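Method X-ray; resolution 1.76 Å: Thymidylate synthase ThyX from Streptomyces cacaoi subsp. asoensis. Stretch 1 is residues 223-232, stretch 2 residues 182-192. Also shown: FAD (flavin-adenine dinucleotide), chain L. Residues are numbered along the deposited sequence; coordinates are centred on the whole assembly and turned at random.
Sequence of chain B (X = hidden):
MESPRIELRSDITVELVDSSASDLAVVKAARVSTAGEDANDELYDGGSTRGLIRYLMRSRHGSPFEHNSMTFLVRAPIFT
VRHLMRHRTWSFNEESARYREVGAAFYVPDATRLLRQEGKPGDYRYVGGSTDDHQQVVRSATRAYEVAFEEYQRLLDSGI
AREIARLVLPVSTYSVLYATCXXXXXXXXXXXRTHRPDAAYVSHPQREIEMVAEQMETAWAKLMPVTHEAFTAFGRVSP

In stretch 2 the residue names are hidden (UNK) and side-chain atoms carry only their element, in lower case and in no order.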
# COMPACT_ATOMS: atom_id res chain seq x y z
N LEU B 223 -12.66 -7.52 -21.04
CA LEU B 223 -13.48 -7.63 -19.85
C LEU B 223 -14.17 -6.32 -19.48
O LEU B 223 -15.27 -6.34 -18.90
CB LEU B 223 -12.54 -7.94 -18.63
CG LEU B 223 -11.73 -9.20 -18.87
CD1 LEU B 223 -10.75 -9.36 -17.58
CD2 LEU B 223 -12.67 -10.35 -18.78
N MET B 224 -13.51 -5.17 -19.78
CA MET B 224 -14.06 -3.90 -19.34
C MET B 224 -13.94 -2.90 -20.46
O MET B 224 -13.20 -1.93 -20.39
CB MET B 224 -13.21 -3.40 -18.13
CG MET B 224 -13.39 -4.41 -16.87
SD MET B 224 -12.51 -3.78 -15.37
CE MET B 224 -13.40 -2.29 -14.85
N PRO B 225 -14.70 -3.13 -21.51
CA PRO B 225 -14.54 -2.27 -22.70
C PRO B 225 -14.90 -0.82 -22.50
O PRO B 225 -14.17 0.03 -23.12
CB PRO B 225 -15.46 -2.94 -23.75
CG PRO B 225 -16.54 -3.68 -22.92
CD PRO B 225 -15.76 -4.15 -21.65
N VAL B 226 -15.88 -0.49 -21.68
CA VAL B 226 -16.22 0.94 -21.57
C VAL B 226 -15.10 1.65 -20.78
O VAL B 226 -14.75 2.80 -21.09
CB VAL B 226 -17.58 1.06 -20.80
CG1 VAL B 226 -17.96 2.54 -20.49
CG2 VAL B 226 -18.71 0.32 -21.61
N THR B 227 -14.66 1.00 -19.70
CA THR B 227 -13.51 1.55 -18.94
C THR B 227 -12.28 1.75 -19.85
O THR B 227 -11.55 2.79 -19.75
CB THR B 227 -13.19 0.63 -17.70
OG1 THR B 227 -14.33 0.63 -16.89
CG2 THR B 227 -12.04 1.35 -16.84
N HIS B 228 -11.93 0.70 -20.60
CA HIS B 228 -10.81 0.77 -21.47
C HIS B 228 -10.95 1.94 -22.48
O HIS B 228 -9.99 2.74 -22.69
CB HIS B 228 -10.63 -0.56 -22.15
CG HIS B 228 -9.54 -0.53 -23.15
ND1 HIS B 228 -9.80 -0.20 -24.45
CD2 HIS B 228 -8.17 -0.53 -23.03
CE1 HIS B 228 -8.66 -0.24 -25.15
NE2 HIS B 228 -7.65 -0.41 -24.30
N GLU B 229 -12.17 2.11 -23.06
CA GLU B 229 -12.36 3.27 -23.95
C GLU B 229 -12.18 4.58 -23.25
O GLU B 229 -11.50 5.51 -23.81
CB GLU B 229 -13.74 3.29 -24.63
CG GLU B 229 -13.84 2.15 -25.58
CD GLU B 229 -12.98 2.26 -26.83
OE1 GLU B 229 -13.39 3.09 -27.71
OE2 GLU B 229 -11.96 1.48 -26.95
N ALA B 230 -12.75 4.69 -22.06
CA ALA B 230 -12.62 5.97 -21.29
C ALA B 230 -11.15 6.24 -20.89
O ALA B 230 -10.70 7.38 -20.91
CB ALA B 230 -13.51 5.89 -19.97
N PHE B 231 -10.41 5.20 -20.46
CA PHE B 231 -9.02 5.40 -20.07
C PHE B 231 -8.26 6.04 -21.23
O PHE B 231 -7.48 6.96 -21.03
CB PHE B 231 -8.45 4.03 -19.84
CG PHE B 231 -6.94 4.03 -19.48
CD1 PHE B 231 -6.05 3.26 -20.28
CD2 PHE B 231 -6.47 4.76 -18.33
CE1 PHE B 231 -4.64 3.19 -19.99
CE2 PHE B 231 -5.07 4.71 -18.08
CZ PHE B 231 -4.19 3.95 -18.86
N THR B 232 -8.46 5.51 -22.44
CA THR B 232 -7.71 6.09 -23.58
C THR B 232 -8.23 7.46 -23.96
O THR B 232 -7.41 8.38 -24.22
CB THR B 232 -7.67 5.11 -24.75
OG1 THR B 232 -6.71 4.09 -24.40
CG2 THR B 232 -7.07 5.74 -26.04
N UNK B 182 -6.23 -5.08 -9.65
CA UNK B 182 -7.56 -4.55 -9.99
C UNK B 182 -7.40 -3.57 -11.18
O UNK B 182 -6.26 -3.23 -11.58
n UNK B 182 -7.17 -2.77 -6.85
c UNK B 182 -7.47 -2.75 -8.20
o UNK B 182 -7.10 -1.82 -8.94
c UNK B 182 -8.26 -3.93 -8.79
N UNK B 183 -8.54 -3.11 -11.73
CA UNK B 183 -8.41 -2.32 -12.96
C UNK B 183 -7.73 -0.96 -12.71
O UNK B 183 -7.07 -0.42 -13.61
c UNK B 183 -9.85 -2.03 -13.51
N UNK B 184 -7.86 -0.38 -11.49
CA UNK B 184 -7.19 0.90 -11.19
C UNK B 184 -5.68 0.67 -11.21
O UNK B 184 -4.92 1.50 -11.81
n UNK B 184 -7.49 6.92 -7.12
n UNK B 184 -7.73 4.88 -5.94
c UNK B 184 -7.31 2.96 -9.75
c UNK B 184 -7.44 3.39 -8.27
n UNK B 184 -7.35 4.86 -8.25
c UNK B 184 -7.70 1.43 -9.84
c UNK B 184 -7.52 5.54 -7.09
N UNK B 185 -5.22 -0.40 -10.60
CA UNK B 185 -3.79 -0.71 -10.57
C UNK B 185 -3.32 -1.04 -11.98
O UNK B 185 -2.21 -0.68 -12.32
c UNK B 185 -3.56 -1.90 -9.64
N UNK B 186 -4.11 -1.74 -12.77
CA UNK B 186 -3.74 -2.03 -14.15
C UNK B 186 -3.64 -0.70 -14.93
O UNK B 186 -2.63 -0.56 -15.67
c UNK B 186 -4.39 -3.32 -16.30
c UNK B 186 -3.03 -4.02 -16.40
c UNK B 186 -4.79 -2.96 -14.84
c UNK B 186 -5.49 -4.22 -16.80
N UNK B 187 -4.58 0.22 -14.76
CA UNK B 187 -4.47 1.50 -15.52
C UNK B 187 -3.23 2.27 -15.11
O UNK B 187 -2.58 2.89 -15.99
c UNK B 187 -6.90 1.78 -16.21
c UNK B 187 -9.10 2.32 -14.44
s UNK B 187 -8.35 2.84 -16.05
c UNK B 187 -5.80 2.36 -15.32
N UNK B 188 -2.88 2.24 -13.84
CA UNK B 188 -1.65 3.01 -13.42
C UNK B 188 -0.43 2.36 -14.04
O UNK B 188 0.47 3.05 -14.56
c UNK B 188 -0.52 3.89 -11.35
c UNK B 188 -1.61 3.02 -11.89
c UNK B 188 0.40 5.72 -10.54
n UNK B 188 1.36 4.83 -10.71
c UNK B 188 0.80 3.64 -11.15
n UNK B 188 -0.74 5.20 -10.97
N UNK B 189 -0.43 1.02 -14.11
CA UNK B 189 0.71 0.32 -14.71
C UNK B 189 0.75 0.60 -16.24
O UNK B 189 1.83 0.88 -16.76
c UNK B 189 2.63 -2.43 -14.79
c UNK B 189 0.89 -2.68 -16.43
c UNK B 189 1.71 -3.59 -17.18
c UNK B 189 0.48 -1.15 -14.46
c UNK B 189 3.43 -3.43 -15.52
c UNK B 189 2.94 -3.95 -16.74
c UNK B 189 1.35 -2.08 -15.25
N UNK B 190 -0.41 0.63 -16.89
CA UNK B 190 -0.42 0.82 -18.36
C UNK B 190 0.08 2.26 -18.66
O UNK B 190 0.74 2.45 -19.67
c UNK B 190 -3.67 -0.90 -19.40
c UNK B 190 -1.82 0.64 -18.98
c UNK B 190 -1.40 -1.79 -19.78
c UNK B 190 -2.30 -0.86 -18.90
N UNK B 191 -0.27 3.23 -17.83
CA UNK B 191 0.16 4.65 -18.09
C UNK B 191 1.64 4.71 -18.05
O UNK B 191 2.25 5.48 -18.78
o UNK B 191 -0.17 6.93 -17.34
c UNK B 191 -0.41 5.57 -17.03
N UNK B 192 2.28 3.88 -17.26
CA UNK B 192 3.79 4.00 -17.12
C UNK B 192 4.54 3.01 -18.06
O UNK B 192 5.67 3.26 -18.46
c UNK B 192 4.20 3.63 -15.66
c UNK B 192 4.77 5.93 -14.84
c UNK B 192 3.83 4.68 -14.66
c UNK B 192 3.96 3.99 -13.16
PA FAD L . -4.50 6.76 -1.63
O1A FAD L . -3.51 7.47 -0.96
O2A FAD L . -5.24 5.76 -0.85
O5B FAD L . -3.72 5.96 -2.80
C5B FAD L . -2.84 6.64 -3.55
C4B FAD L . -2.74 6.01 -5.01
O4B FAD L . -2.13 4.73 -4.67
C3B FAD L . -4.06 5.65 -5.69
O3B FAD L . -4.36 6.83 -6.44
C2B FAD L . -3.68 4.50 -6.59
O2B FAD L . -2.89 4.95 -7.75
C1B FAD L . -2.78 3.75 -5.61
N9A FAD L . -3.49 2.74 -4.78
C8A FAD L . -3.47 2.63 -3.42
N7A FAD L . -4.13 1.48 -3.08
C5A FAD L . -4.59 0.88 -4.22
C6A FAD L . -5.33 -0.27 -4.44
N6A FAD L . -5.69 -1.09 -3.45
N1A FAD L . -5.61 -0.61 -5.74
C2A FAD L . -5.18 0.16 -6.74
N3A FAD L . -4.43 1.29 -6.54
C4A FAD L . -4.15 1.69 -5.28
N1 FAD L . -14.91 8.15 -1.34
C2 FAD L . -16.01 7.45 -1.17
O2 FAD L . -15.99 6.36 -0.57
N3 FAD L . -17.23 7.89 -1.71
C4 FAD L . -17.32 9.04 -2.45
O4 FAD L . -18.42 9.39 -2.93
C4X FAD L . -16.14 9.81 -2.65
N5 FAD L . -16.17 10.96 -3.38
C5X FAD L . -15.03 11.77 -3.40
C6 FAD L . -15.07 13.09 -4.00
C7 FAD L . -13.89 13.86 -3.95
C7M FAD L . -14.01 15.27 -4.65
C8 FAD L . -12.70 13.45 -3.33
C8M FAD L . -11.35 14.21 -3.28
C9 FAD L . -12.69 12.18 -2.75
C9A FAD L . -13.82 11.36 -2.81
N10 FAD L . -13.78 10.10 -2.15
C10 FAD L . -14.92 9.37 -2.08
C1' FAD L . -12.53 9.55 -1.56
C2' FAD L . -11.72 8.91 -2.77
O2' FAD L . -12.40 7.78 -3.40
C3' FAD L . -10.39 8.37 -2.25
O3' FAD L . -10.64 7.46 -1.18
C4' FAD L . -9.47 9.51 -1.73
O4' FAD L . -9.51 10.59 -2.64
C5' FAD L . -8.03 9.04 -1.62
O5' FAD L . -7.54 8.91 -3.02
P FAD L . -6.61 7.66 -3.41
O1P FAD L . -7.29 6.38 -3.23
O2P FAD L . -6.28 7.97 -4.86
O3P FAD L . -5.36 7.84 -2.44

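Position 182 carries two side-chain carbons, the second bonded to one oxygen and one nitrogen, and touches nothing on stretch 1. This is a carboxamide on a one-carbon stem, so the residue is N182. Its ND2, part of an NH2 group, donates almost linearly to the bare adenine nitrogen FAD N1A at 2.9 Å, while OD1 accepts from the backbone N of position 185 at 2.9 Å and caps the helix that begins at the next residue.

Position 183 has a single side-chain carbon, the mark of alanine. The CA-to-CB bond of A183 points toward stretch 1, and its CB packs 3.7 Å from M224 SD.

Position 184 has three carbons, a nitrogen, and a carbon bearing two more nitrogens: a guanidinium, hence R184. Its CA-to-CB bond points away from stretch 1, and the extended chain delivers NH1 to FAD O2P at 2.8 Å and NH2 to FAD O1P at 3.1 Å, both hydrogen bonds, matching positive charge to phosphate.

Position 185, again with one carbon, is A185, out of reach of stretch 1. Position 186 has four carbons forked at the second, which gives L186.

At position 187 an unbranched chain of two carbons, a sulfur and a terminal carbon identifies M187. Its CA-to-CB bond points toward stretch 1. CG sits over one face of the F231 ring, 3.9 Å from the ring centroid, while SD approaches F231 CD2 at 3.5 Å and CE reaches T227 CG2 at 3.9 Å.

Position 188 shows one carbon and a five-membered ring of three carbons and two nitrogens: H188, its CA-to-CB bond pointing away from stretch 1, with ND1 3.9 Å from FAD O2B. Position 189, one carbon followed by a six-carbon ring, is F189, whose CA-to-CB bond points sideways and which makes no contact with stretch 1.

Position 190 has four carbons forked at the second and is L190; its CB lies 3.9 Å from F231 CE1. Position 191, one carbon and one oxygen, is S191, whose backbone N lies near the plane of the F231 ring, at its edge and 4.1 Å from F231 CZ. Position 192, four carbons forked at the second, is L192, out of reach.

The two helices run in roughly the same direction, 36° apart, and no hydrogen bond joins them. Packing alone makes the contact: A183, M187 and L190 line the side of one helix that meets M224, T227 and F231. F231 contributes most of the stretch 1 surface covered, its ring lodged against M187, L190 and S191, while N182 and R184 bind FAD.

Stretch 2 182-192: NARALMHFLSL
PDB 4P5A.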